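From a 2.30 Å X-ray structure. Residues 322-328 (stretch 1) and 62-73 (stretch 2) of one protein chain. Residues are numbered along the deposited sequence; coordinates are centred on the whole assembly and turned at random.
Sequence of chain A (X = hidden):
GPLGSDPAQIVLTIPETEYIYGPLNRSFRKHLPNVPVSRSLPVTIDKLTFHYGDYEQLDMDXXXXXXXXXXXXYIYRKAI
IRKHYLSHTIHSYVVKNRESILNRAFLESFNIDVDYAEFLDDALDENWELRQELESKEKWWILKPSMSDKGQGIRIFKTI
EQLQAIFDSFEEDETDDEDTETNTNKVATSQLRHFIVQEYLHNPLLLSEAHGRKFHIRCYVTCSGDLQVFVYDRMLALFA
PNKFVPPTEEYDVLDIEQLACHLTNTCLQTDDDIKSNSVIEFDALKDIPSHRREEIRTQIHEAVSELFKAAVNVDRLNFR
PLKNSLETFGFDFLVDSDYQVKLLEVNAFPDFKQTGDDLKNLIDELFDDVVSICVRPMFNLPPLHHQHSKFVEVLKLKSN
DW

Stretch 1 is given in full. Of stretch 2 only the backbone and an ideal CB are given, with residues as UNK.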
# COMPACT_ATOMS: atom_id res chain seq x y z
N LEU A 322 -16.97 -7.52 -1.49
CA LEU A 322 -18.32 -7.30 -1.95
C LEU A 322 -18.32 -7.45 -3.46
O LEU A 322 -17.44 -6.90 -4.13
CB LEU A 322 -18.79 -5.87 -1.59
CG LEU A 322 -19.43 -5.63 -0.22
CD1 LEU A 322 -20.42 -6.72 0.14
CD2 LEU A 322 -18.38 -5.43 0.86
N LYS A 323 -19.34 -8.11 -3.99
CA LYS A 323 -19.57 -8.36 -5.41
C LYS A 323 -19.74 -7.04 -6.21
O LYS A 323 -19.33 -6.94 -7.37
CB LYS A 323 -20.84 -9.24 -5.55
CG LYS A 323 -21.13 -9.75 -6.96
CD LYS A 323 -20.55 -11.13 -7.23
CE LYS A 323 -20.18 -11.29 -8.69
NZ LYS A 323 -19.03 -12.21 -8.86
N ASN A 324 -20.33 -6.03 -5.59
CA ASN A 324 -20.63 -4.76 -6.23
C ASN A 324 -19.59 -3.66 -5.92
O ASN A 324 -19.83 -2.48 -6.14
CB ASN A 324 -22.08 -4.32 -5.86
CG ASN A 324 -22.39 -4.28 -4.39
OD1 ASN A 324 -21.83 -5.01 -3.55
ND2 ASN A 324 -23.33 -3.44 -4.04
N SER A 325 -18.42 -4.06 -5.45
CA SER A 325 -17.35 -3.11 -5.17
C SER A 325 -16.16 -3.39 -6.05
O SER A 325 -15.99 -4.51 -6.52
CB SER A 325 -16.89 -3.22 -3.72
OG SER A 325 -17.92 -2.90 -2.82
N LEU A 326 -15.35 -2.36 -6.28
CA LEU A 326 -14.02 -2.42 -6.87
C LEU A 326 -13.21 -1.39 -6.12
O LEU A 326 -13.79 -0.48 -5.54
CB LEU A 326 -13.92 -2.26 -8.41
CG LEU A 326 -14.29 -0.93 -9.08
CD1 LEU A 326 -13.23 0.16 -8.85
CD2 LEU A 326 -14.41 -1.15 -10.55
N GLU A 327 -11.90 -1.54 -6.07
CA GLU A 327 -11.08 -0.55 -5.40
C GLU A 327 -9.66 -0.62 -5.89
O GLU A 327 -9.12 -1.71 -5.99
CB GLU A 327 -11.14 -0.68 -3.85
CG GLU A 327 -10.53 0.53 -3.16
CD GLU A 327 -10.73 0.71 -1.67
OE1 GLU A 327 -11.58 -0.00 -1.10
OE2 GLU A 327 -10.03 1.56 -1.07
N THR A 328 -9.05 0.55 -6.14
CA THR A 328 -7.64 0.53 -6.49
C THR A 328 -6.88 1.11 -5.30
O THR A 328 -7.22 2.18 -4.77
CB THR A 328 -7.29 1.05 -7.89
OG1 THR A 328 -6.25 2.02 -7.83
CG2 THR A 328 -8.46 1.53 -8.68
N UNK A 62 -25.99 1.87 1.13
CA UNK A 62 -26.59 1.50 -0.15
C UNK A 62 -25.75 0.45 -0.91
O UNK A 62 -26.24 -0.18 -1.84
CB UNK A 62 -26.77 2.75 -1.01
N UNK A 63 -24.48 0.29 -0.52
CA UNK A 63 -23.56 -0.67 -1.11
C UNK A 63 -23.78 -2.05 -0.50
O UNK A 63 -23.68 -3.06 -1.20
CB UNK A 63 -22.11 -0.22 -0.91
N UNK A 64 -24.07 -2.09 0.81
CA UNK A 64 -24.30 -3.35 1.51
C UNK A 64 -25.76 -3.81 1.48
O UNK A 64 -26.03 -4.96 1.80
CB UNK A 64 -23.84 -3.21 2.96
N UNK A 65 -26.68 -2.93 1.05
CA UNK A 65 -28.12 -3.22 1.01
C UNK A 65 -28.73 -3.26 -0.39
O UNK A 65 -29.78 -3.90 -0.59
CB UNK A 65 -28.87 -2.17 1.84
N UNK A 66 -28.12 -2.52 -1.35
CA UNK A 66 -28.62 -2.46 -2.72
C UNK A 66 -27.62 -3.03 -3.68
O UNK A 66 -26.49 -2.55 -3.79
CB UNK A 66 -28.96 -1.02 -3.12
N UNK A 67 -28.05 -4.07 -4.40
CA UNK A 67 -27.20 -4.75 -5.36
C UNK A 67 -27.10 -4.01 -6.69
O UNK A 67 -26.28 -4.38 -7.53
CB UNK A 67 -27.72 -6.17 -5.60
N UNK A 68 -27.90 -2.94 -6.85
CA UNK A 68 -27.90 -2.12 -8.05
C UNK A 68 -26.78 -1.11 -8.00
O UNK A 68 -26.29 -0.71 -9.05
CB UNK A 68 -29.25 -1.41 -8.22
N UNK A 69 -26.39 -0.69 -6.78
CA UNK A 69 -25.37 0.32 -6.51
C UNK A 69 -23.97 -0.27 -6.43
O UNK A 69 -23.69 -1.13 -5.60
CB UNK A 69 -25.69 1.05 -5.21
N UNK A 70 -23.08 0.21 -7.29
CA UNK A 70 -21.67 -0.20 -7.32
C UNK A 70 -20.86 1.02 -7.06
O UNK A 70 -21.21 2.11 -7.50
CB UNK A 70 -21.27 -0.85 -8.65
N UNK A 71 -19.83 0.86 -6.26
CA UNK A 71 -18.95 1.95 -5.86
C UNK A 71 -17.46 1.56 -6.01
O UNK A 71 -17.13 0.38 -6.08
CB UNK A 71 -19.25 2.35 -4.41
N UNK A 72 -16.58 2.56 -6.03
CA UNK A 72 -15.14 2.37 -6.14
C UNK A 72 -14.48 2.23 -4.74
O UNK A 72 -13.42 2.79 -4.48
CB UNK A 72 -14.52 3.54 -6.91
N UNK A 73 -15.12 1.46 -3.85
CA UNK A 73 -14.58 1.17 -2.52
C UNK A 73 -15.22 -0.06 -1.93
O UNK A 73 -16.40 -0.33 -2.21
CB UNK A 73 -14.78 2.36 -1.58

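At position 62 the CB points sideways with nothing of stretch 1 within reach, so almost any residue would suit; it is Gln-62, whose OE1 is hydrogen-bonded to the side chain at 66.

Position 63 is more constrained. Its backbone O receives ND2 of Asn-324 at 2.9 Å whatever the side chain, while its CB lies 4.7 Å from that same ND2 and 5.3 Å from Ser-325 OG. A medium-sized aliphatic residue could fill the space beyond, and a small polar one could also be accommodated. The residue is Leu-63; its chi1 is t, and its CD2 comes within 3.5 Å of Ser-325 OG.

Positions 64, 65, 66 and 68 have no atom of stretch 1 within 5.5 Å of their CB and leave the choice wide. They are Met-64, Ser-65, Asn-66 and Leu-68. Asn-66 braces the loop, its OD1 accepting a hydrogen bond from Leu-68 N at 2.9 Å and its ND2 donating one to Gln-62 OE1 at 3.1 Å.

At 67 the CB points sideways, 5.4 Å from Asn-324 ND2, so a long, flexible side chain could turn back toward the turn. Gln-67 does so, bringing OE1 to 3.5 Å from Asn-324 ND2.

Position 69 contributes mainly through its backbone, whose O accepts a second hydrogen bond from Asn-324 ND2 at 2.8 Å. Its sideways CB leaves several large residues possible; Tyr-69 is deposited, its CB 5.2 Å from Asn-324 ND2 and its ring directed off from that amide.

At 70 the CB is 3.3 Å from Asn-324 O, and a flat side chain could lie against the CB of Asn-324. His-70 provides one: Asn-324 CB sits over a face of its ring, 3.8 Å from the centroid.

Position 71 forms the single bridge with Ser-325. Its N gives a weak hydrogen bond to Asn-324 O (3.3 Å), and its O accepts one from Leu-326 N (3.3 Å). The sideways CB would allow many residues; Ala-71 adds only a methyl.

At 72 the CB approaches Leu-326 CD1, suiting aliphatic or short polar groups. In Asn-72 the CB packs 4.0 Å from that CD1 while the amide leads away; a water links its backbone O (2.7 Å) to Thr-328 N (3.2 Å).

Position 73 accepts a hydrogen bond at its backbone O from Ser-325 OG, 3.0 Å away. With Glu-327 OE1 4.0 Å from the CB, a small polar residue is favoured over an acid; Ser-73 places OG 3.3 Å from that OE1.

Stretch 2 (62-73) QLMSNQLYHANS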
# COMPACT_ATOMS: atom_id res chain seq x y z
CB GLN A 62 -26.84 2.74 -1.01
CG GLN A 62 -28.19 3.36 -0.79
CD GLN A 62 -29.09 3.15 -1.97
OE1 GLN A 62 -29.57 2.05 -2.23
NE2 GLN A 62 -29.38 4.22 -2.69
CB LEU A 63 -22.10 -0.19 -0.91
CG LEU A 63 -20.95 -1.03 -1.45
CD1 LEU A 63 -20.95 -1.09 -2.98
CD2 LEU A 63 -19.63 -0.48 -0.97
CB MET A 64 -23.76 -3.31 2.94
CG MET A 64 -24.36 -2.24 3.80
SD MET A 64 -23.73 -2.37 5.47
CE MET A 64 -23.68 -0.66 5.93
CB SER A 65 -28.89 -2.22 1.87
OG SER A 65 -28.95 -0.92 1.30
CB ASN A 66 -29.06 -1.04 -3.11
CG ASN A 66 -29.92 -0.94 -4.35
OD1 ASN A 66 -30.03 -1.87 -5.16
ND2 ASN A 66 -30.54 0.20 -4.54
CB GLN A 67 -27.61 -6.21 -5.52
CG GLN A 67 -27.18 -7.08 -4.33
CD GLN A 67 -25.75 -6.84 -3.88
OE1 GLN A 67 -25.48 -6.04 -2.97
NE2 GLN A 67 -24.80 -7.51 -4.53
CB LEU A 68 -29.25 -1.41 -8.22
CG LEU A 68 -30.42 -2.27 -8.69
CD1 LEU A 68 -31.72 -1.46 -8.77
CD2 LEU A 68 -30.12 -2.90 -10.02
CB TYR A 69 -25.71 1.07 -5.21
CG TYR A 69 -24.71 2.12 -4.79
CD1 TYR A 69 -24.67 3.37 -5.40
CD2 TYR A 69 -23.87 1.90 -3.70
CE1 TYR A 69 -23.79 4.36 -4.97
CE2 TYR A 69 -22.99 2.89 -3.26
CZ TYR A 69 -22.96 4.12 -3.88
OH TYR A 69 -22.13 5.11 -3.42
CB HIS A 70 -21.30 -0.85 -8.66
CG HIS A 70 -22.16 -2.03 -9.01
ND1 HIS A 70 -23.53 -1.91 -9.21
CD2 HIS A 70 -21.81 -3.32 -9.21
CE1 HIS A 70 -23.97 -3.12 -9.50
NE2 HIS A 70 -22.97 -4.00 -9.52
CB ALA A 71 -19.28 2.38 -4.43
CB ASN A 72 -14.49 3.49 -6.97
CG ASN A 72 -14.53 4.85 -6.34
OD1 ASN A 72 -15.59 5.37 -6.00
ND2 ASN A 72 -13.38 5.49 -6.20
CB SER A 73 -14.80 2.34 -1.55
OG SER A 73 -14.02 2.15 -0.38
O HOH W 1 -11.03 3.07 -5.73
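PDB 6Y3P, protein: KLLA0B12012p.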